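Local structure of glutathione transferase o1 (Bombyx mori, 3RBT) at residues Y166-W180 with F207-V220. The protein belongs to the omega-class glutathione transferases, whose glutathione-transferring and dehydroascorbate-reducing activities it may have only weakly. Numbering follows the deposited sequence.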
loop_
_atom_site.group_PDB
_atom_site.type_symbol
_atom_site.label_atom_id
_atom_site.label_comp_id
_atom_site.label_asym_id
_atom_site.label_seq_id
_atom_site.Cartn_x
_atom_site.Cartn_y
_atom_site.Cartn_z
ATOM N N TYR A 166 1.230 -2.237 -23.854
ATOM C CA TYR A 166 1.647 -2.235 -22.461
ATOM C C TYR A 166 0.472 -1.926 -21.557
ATOM O O TYR A 166 -0.554 -1.432 -22.016
ATOM C CB TYR A 166 2.734 -1.190 -22.222
ATOM C CG TYR A 166 3.894 -1.214 -23.190
ATOM C CD1 TYR A 166 5.064 -1.915 -22.886
ATOM C CD2 TYR A 166 3.841 -0.500 -24.390
ATOM C CE1 TYR A 166 6.141 -1.932 -23.769
ATOM C CE2 TYR A 166 4.916 -0.511 -25.279
ATOM C CZ TYR A 166 6.059 -1.227 -24.960
ATOM O OH TYR A 166 7.128 -1.226 -25.825
ATOM N N PHE A 167 0.645 -2.174 -20.258
ATOM C CA PHE A 167 -0.360 -1.802 -19.267
ATOM C C PHE A 167 -0.582 -0.287 -19.249
ATOM O O PHE A 167 -1.701 0.178 -19.022
ATOM C CB PHE A 167 0.013 -2.357 -17.883
ATOM C CG PHE A 167 -0.097 -3.854 -17.798
ATOM C CD1 PHE A 167 1.008 -4.662 -18.041
ATOM C CD2 PHE A 167 -1.323 -4.457 -17.522
ATOM C CE1 PHE A 167 0.898 -6.057 -17.988
ATOM C CE2 PHE A 167 -1.450 -5.844 -17.475
ATOM C CZ PHE A 167 -0.334 -6.647 -17.707
ATOM N N GLY A 168 0.480 0.468 -19.532
ATOM C CA GLY A 168 0.407 1.929 -19.620
ATOM C C GLY A 168 -0.165 2.495 -20.912
ATOM O O GLY A 168 -0.349 3.703 -21.034
ATOM N N GLY A 169 -0.464 1.631 -21.879
ATOM C CA GLY A 169 -0.966 2.085 -23.171
ATOM C C GLY A 169 0.017 1.778 -24.276
ATOM O O GLY A 169 0.552 0.676 -24.336
ATOM N N ASN A 170 0.258 2.762 -25.142
ATOM C CA ASN A 170 1.179 2.624 -26.276
ATOM C C ASN A 170 2.640 2.582 -25.848
ATOM O O ASN A 170 3.492 2.084 -26.594
ATOM C CB ASN A 170 0.981 3.765 -27.278
ATOM C CG ASN A 170 -0.263 3.594 -28.147
ATOM O OD1 ASN A 170 -0.923 2.547 -28.136
ATOM N ND2 ASN A 170 -0.574 4.626 -28.925
ATOM N N ARG A 171 2.910 3.136 -24.663
ATOM C CA ARG A 171 4.232 3.157 -24.044
ATOM C C ARG A 171 4.121 2.600 -22.632
ATOM O O ARG A 171 3.039 2.657 -22.035
ATOM C CB ARG A 171 4.793 4.580 -23.970
ATOM C CG ARG A 171 5.086 5.233 -25.302
ATOM C CD ARG A 171 6.156 4.504 -26.112
ATOM N NE ARG A 171 6.294 5.134 -27.423
ATOM C CZ ARG A 171 5.528 4.861 -28.473
ATOM N NH1 ARG A 171 4.571 3.943 -28.384
ATOM N NH2 ARG A 171 5.727 5.500 -29.616
ATOM N N PRO A 172 5.238 2.077 -22.079
ATOM C CA PRO A 172 5.190 1.564 -20.703
ATOM C C PRO A 172 4.870 2.655 -19.676
ATOM O O PRO A 172 5.349 3.783 -19.796
ATOM C CB PRO A 172 6.592 0.989 -20.468
ATOM C CG PRO A 172 7.251 0.921 -21.796
ATOM C CD PRO A 172 6.549 1.856 -22.728
ATOM N N GLY A 173 4.041 2.317 -18.694
ATOM C CA GLY A 173 3.684 3.236 -17.612
ATOM C C GLY A 173 4.124 2.680 -16.280
ATOM O O GLY A 173 4.885 1.716 -16.232
ATOM N N MET A 174 3.648 3.284 -15.194
ATOM C CA MET A 174 4.027 2.865 -13.846
ATOM C C MET A 174 3.826 1.364 -13.571
ATOM O O MET A 174 4.710 0.713 -13.014
ATOM C CB MET A 174 3.276 3.685 -12.789
ATOM C CG MET A 174 3.715 3.380 -11.356
ATOM S SD MET A 174 5.448 3.834 -11.077
ATOM C CE MET A 174 5.283 5.566 -10.621
ATOM N N LEU A 175 2.669 0.820 -13.935
ATOM C CA LEU A 175 2.410 -0.606 -13.688
ATOM C C LEU A 175 3.452 -1.512 -14.387
ATOM O O LEU A 175 4.022 -2.407 -13.757
ATOM C CB LEU A 175 0.974 -0.991 -14.072
ATOM C CG LEU A 175 0.538 -2.441 -13.814
ATOM C CD1 LEU A 175 0.659 -2.829 -12.315
ATOM C CD2 LEU A 175 -0.877 -2.689 -14.325
ATOM N N ASP A 176 3.719 -1.256 -15.666
ATOM C CA ASP A 176 4.758 -1.989 -16.395
ATOM C C ASP A 176 6.096 -2.080 -15.651
ATOM O O ASP A 176 6.635 -3.169 -15.482
ATOM C CB ASP A 176 4.959 -1.376 -17.778
ATOM C CG ASP A 176 3.697 -1.401 -18.597
ATOM O OD1 ASP A 176 3.378 -2.462 -19.185
ATOM O OD2 ASP A 176 3.012 -0.358 -18.634
ATOM N N TYR A 177 6.624 -0.945 -15.203
ATOM C CA TYR A 177 7.918 -0.930 -14.524
ATOM C C TYR A 177 7.862 -1.498 -13.096
ATOM O O TYR A 177 8.833 -2.105 -12.643
ATOM C CB TYR A 177 8.525 0.476 -14.512
ATOM C CG TYR A 177 8.940 0.996 -15.882
ATOM C CD1 TYR A 177 8.404 2.176 -16.394
ATOM C CD2 TYR A 177 9.881 0.315 -16.653
ATOM C CE1 TYR A 177 8.792 2.659 -17.640
ATOM C CE2 TYR A 177 10.273 0.794 -17.894
ATOM C CZ TYR A 177 9.721 1.957 -18.385
ATOM O OH TYR A 177 10.113 2.421 -19.623
ATOM N N MET A 178 6.742 -1.292 -12.397
ATOM C CA MET A 178 6.562 -1.835 -11.042
ATOM C C MET A 178 6.633 -3.362 -11.031
ATOM O O MET A 178 7.146 -3.967 -10.097
ATOM C CB MET A 178 5.220 -1.390 -10.434
ATOM C CG MET A 178 5.143 0.094 -10.006
ATOM S SD MET A 178 6.548 0.686 -9.044
ATOM C CE MET A 178 6.077 0.229 -7.394
ATOM N N VAL A 179 6.121 -3.962 -12.094
ATOM C CA VAL A 179 5.946 -5.397 -12.218
ATOM C C VAL A 179 7.182 -6.079 -12.838
ATOM O O VAL A 179 7.480 -7.249 -12.539
ATOM C CB VAL A 179 4.651 -5.638 -13.054
ATOM C CG1 VAL A 179 4.787 -6.723 -14.050
ATOM C CG2 VAL A 179 3.431 -5.815 -12.135
ATOM N N TRP A 180 7.909 -5.333 -13.665
ATOM C CA TRP A 180 8.989 -5.900 -14.470
ATOM C C TRP A 180 10.092 -6.662 -13.718
ATOM O O TRP A 180 10.470 -7.749 -14.155
ATOM C CB TRP A 180 9.619 -4.858 -15.407
ATOM C CG TRP A 180 10.606 -5.513 -16.335
ATOM C CD1 TRP A 180 11.954 -5.360 -16.342
ATOM C CD2 TRP A 180 10.305 -6.483 -17.352
ATOM N NE1 TRP A 180 12.521 -6.160 -17.315
ATOM C CE2 TRP A 180 11.523 -6.862 -17.943
ATOM C CE3 TRP A 180 9.116 -7.072 -17.811
ATOM C CZ2 TRP A 180 11.591 -7.786 -18.996
ATOM C CZ3 TRP A 180 9.185 -8.001 -18.837
ATOM C CH2 TRP A 180 10.413 -8.351 -19.419
ATOM N N PHE A 207 0.861 -11.643 -22.443
ATOM C CA PHE A 207 1.868 -11.335 -21.419
ATOM C C PHE A 207 3.264 -11.658 -21.932
ATOM O O PHE A 207 4.179 -10.854 -21.782
ATOM C CB PHE A 207 1.592 -12.110 -20.124
ATOM C CG PHE A 207 2.213 -11.490 -18.901
ATOM C CD1 PHE A 207 1.590 -10.430 -18.252
ATOM C CD2 PHE A 207 3.423 -11.967 -18.402
ATOM C CE1 PHE A 207 2.156 -9.848 -17.118
ATOM C CE2 PHE A 207 4.005 -11.398 -17.271
ATOM C CZ PHE A 207 3.368 -10.332 -16.624
ATOM N N ALA A 208 3.404 -12.830 -22.562
ATOM C CA ALA A 208 4.667 -13.252 -23.152
ATOM C C ALA A 208 5.134 -12.241 -24.192
ATOM O O ALA A 208 6.297 -11.848 -24.187
ATOM C CB ALA A 208 4.534 -14.649 -23.783
ATOM N N ASP A 209 4.215 -11.827 -25.069
ATOM C CA ASP A 209 4.468 -10.789 -26.064
ATOM C C ASP A 209 4.966 -9.493 -25.416
ATOM O O ASP A 209 5.962 -8.919 -25.852
ATOM C CB ASP A 209 3.199 -10.509 -26.884
ATOM C CG ASP A 209 2.932 -11.563 -27.945
ATOM O OD1 ASP A 209 3.654 -12.588 -27.994
ATOM O OD2 ASP A 209 1.985 -11.365 -28.742
ATOM N N TRP A 210 4.268 -9.056 -24.369
ATOM C CA TRP A 210 4.625 -7.867 -23.596
ATOM C C TRP A 210 6.037 -7.994 -23.007
ATOM O O TRP A 210 6.850 -7.071 -23.124
ATOM C CB TRP A 210 3.557 -7.622 -22.515
ATOM C CG TRP A 210 3.933 -6.629 -21.442
ATOM C CD1 TRP A 210 3.811 -5.268 -21.502
ATOM C CD2 TRP A 210 4.472 -6.925 -20.151
ATOM N NE1 TRP A 210 4.251 -4.700 -20.332
ATOM C CE2 TRP A 210 4.661 -5.693 -19.483
ATOM C CE3 TRP A 210 4.818 -8.111 -19.494
ATOM C CZ2 TRP A 210 5.180 -5.611 -18.189
ATOM C CZ3 TRP A 210 5.331 -8.035 -18.212
ATOM C CH2 TRP A 210 5.511 -6.790 -17.570
ATOM N N GLY A 211 6.323 -9.145 -22.397
ATOM C CA GLY A 211 7.672 -9.489 -21.944
ATOM C C GLY A 211 8.752 -9.245 -22.988
ATOM O O GLY A 211 9.797 -8.656 -22.688
ATOM N N ASP A 212 8.494 -9.687 -24.217
ATOM C CA ASP A 212 9.434 -9.500 -25.324
ATOM C C ASP A 212 9.639 -8.024 -25.630
ATOM O O ASP A 212 10.769 -7.572 -25.815
ATOM C CB ASP A 212 8.946 -10.231 -26.583
ATOM C CG ASP A 212 9.025 -11.734 -26.447
ATOM O OD1 ASP A 212 9.833 -12.215 -25.621
ATOM O OD2 ASP A 212 8.284 -12.434 -27.165
ATOM N N GLN A 213 8.538 -7.281 -25.680
ATOM C CA GLN A 213 8.589 -5.848 -25.934
ATOM C C GLN A 213 9.290 -5.084 -24.809
ATOM O O GLN A 213 10.076 -4.183 -25.076
ATOM C CB GLN A 213 7.181 -5.294 -26.183
ATOM C CG GLN A 213 6.604 -5.680 -27.549
ATOM C CD GLN A 213 7.353 -5.036 -28.698
ATOM O OE1 GLN A 213 7.570 -3.819 -28.712
ATOM N NE2 GLN A 213 7.753 -5.846 -29.674
ATOM N N MET A 214 9.012 -5.456 -23.558
ATOM C CA MET A 214 9.679 -4.836 -22.414
ATOM C C MET A 214 11.186 -5.054 -22.484
ATOM O O MET A 214 11.948 -4.160 -22.149
ATOM C CB MET A 214 9.143 -5.387 -21.090
ATOM C CG MET A 214 7.763 -4.887 -20.689
ATOM S SD MET A 214 7.654 -3.121 -20.313
ATOM C CE MET A 214 8.586 -3.023 -18.777
ATOM N N GLN A 215 11.616 -6.234 -22.931
ATOM C CA GLN A 215 13.054 -6.522 -23.045
ATOM C C GLN A 215 13.803 -5.579 -23.999
ATOM O O GLN A 215 15.012 -5.370 -23.851
ATOM C CB GLN A 215 13.292 -7.980 -23.434
ATOM C CG GLN A 215 13.038 -8.961 -22.286
ATOM C CD GLN A 215 13.176 -10.403 -22.720
ATOM O OE1 GLN A 215 12.181 -11.116 -22.855
ATOM N NE2 GLN A 215 14.416 -10.836 -22.968
ATOM N N LEU A 216 13.081 -5.003 -24.958
ATOM C CA LEU A 216 13.672 -4.089 -25.932
ATOM C C LEU A 216 13.698 -2.633 -25.470
ATOM O O LEU A 216 14.364 -1.800 -26.091
ATOM C CB LEU A 216 12.961 -4.213 -27.289
ATOM C CG LEU A 216 12.921 -5.605 -27.935
ATOM C CD1 LEU A 216 12.145 -5.583 -29.252
ATOM C CD2 LEU A 216 14.327 -6.154 -28.151
ATOM N N ASP A 217 12.989 -2.340 -24.379
ATOM C CA ASP A 217 12.893 -0.986 -23.815
ATOM C C ASP A 217 14.258 -0.525 -23.296
ATOM O O ASP A 217 14.923 -1.243 -22.544
ATOM C CB ASP A 217 11.847 -0.974 -22.689
ATOM C CG ASP A 217 11.393 0.426 -22.302
ATOM O OD1 ASP A 217 10.868 1.168 -23.166
ATOM O OD2 ASP A 217 11.530 0.777 -21.116
ATOM N N ASP A 218 14.668 0.674 -23.709
ATOM C CA ASP A 218 15.980 1.233 -23.357
ATOM C C ASP A 218 16.237 1.336 -21.856
ATOM O O ASP A 218 17.359 1.116 -21.390
ATOM C CB ASP A 218 16.162 2.604 -24.004
ATOM C CG ASP A 218 16.152 2.531 -25.515
ATOM O OD1 ASP A 218 17.250 2.451 -26.118
ATOM O OD2 ASP A 218 15.042 2.520 -26.089
ATOM N N ILE A 219 15.185 1.673 -21.117
ATOM C CA ILE A 219 15.227 1.751 -19.666
ATOM C C ILE A 219 15.411 0.358 -19.045
ATOM O O ILE A 219 16.254 0.175 -18.160
ATOM C CB ILE A 219 13.961 2.472 -19.135
ATOM C CG1 ILE A 219 13.947 3.926 -19.629
ATOM C CG2 ILE A 219 13.886 2.425 -17.608
ATOM C CD1 ILE A 219 12.559 4.462 -19.916
ATOM N N VAL A 220 14.629 -0.617 -19.511
ATOM C CA VAL A 220 14.761 -2.003 -19.064
ATOM C C VAL A 220 16.193 -2.514 -19.280
ATOM O O VAL A 220 16.828 -3.054 -18.360
ATOM C CB VAL A 220 13.752 -2.922 -19.795
ATOM C CG1 VAL A 220 14.165 -4.402 -19.698
ATOM C CG2 VAL A 220 12.344 -2.706 -19.256
HETATM O O HOH W 1 6.264 -1.351 -28.404
#
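W180 sits as a knob among W210, G211 and M214 of helix 205-216 and V220 of the next helix, 218-222, in the all-helical C-terminal domain of the GST fold, where segments 174-180 and 207-216 run at right angles. M214 CB lies over one face of its six-membered ring, 3.6 Å from the centroid of that W180 ring, and V220 CG2 covers the five-membered ring on the same face. The indole reaches this slot because its CG is anti to the backbone N (chi1 -173°), while its NE1 hydrogen-bonds to E184 one turn on. Its edge points, offset, toward the face of W210, with W180 CE3 3.6 Å from W210 CH2. With an alanine here, M214 and V220 would probably border a gap and the W210 face would lose that indole edge. W210 itself is sandwiched: M214 CG sits against one face, and F167 brings its edge to the opposite one, completing with Y166 an aromatic cluster.

W210 NE1 donates to D176 OD1 at 2.7 Å, a bent bond (141°) that meets the carboxylate on its anti side. The syn lone pair of the same oxygen takes the backbone N of F167, and OD2 receives G168 N and G173 N, the latter almost straight at 176°. Four N-H groups therefore grip one buried carboxylate, probably stabilising its charge, and tie the turn 166-169 and the N-cap residue G173 to the first turn of helix 174-186. M214 SD lies at the edge of the Y166 ring, whose OH shares a water with Q213 OE1.

At the other end, Y177 packs against helix 36-47 of the thioredoxin-like domain, and its hydroxyl donates to D217 OD2, 2.6 Å from Y177 OH, on the carboxylate's syn side.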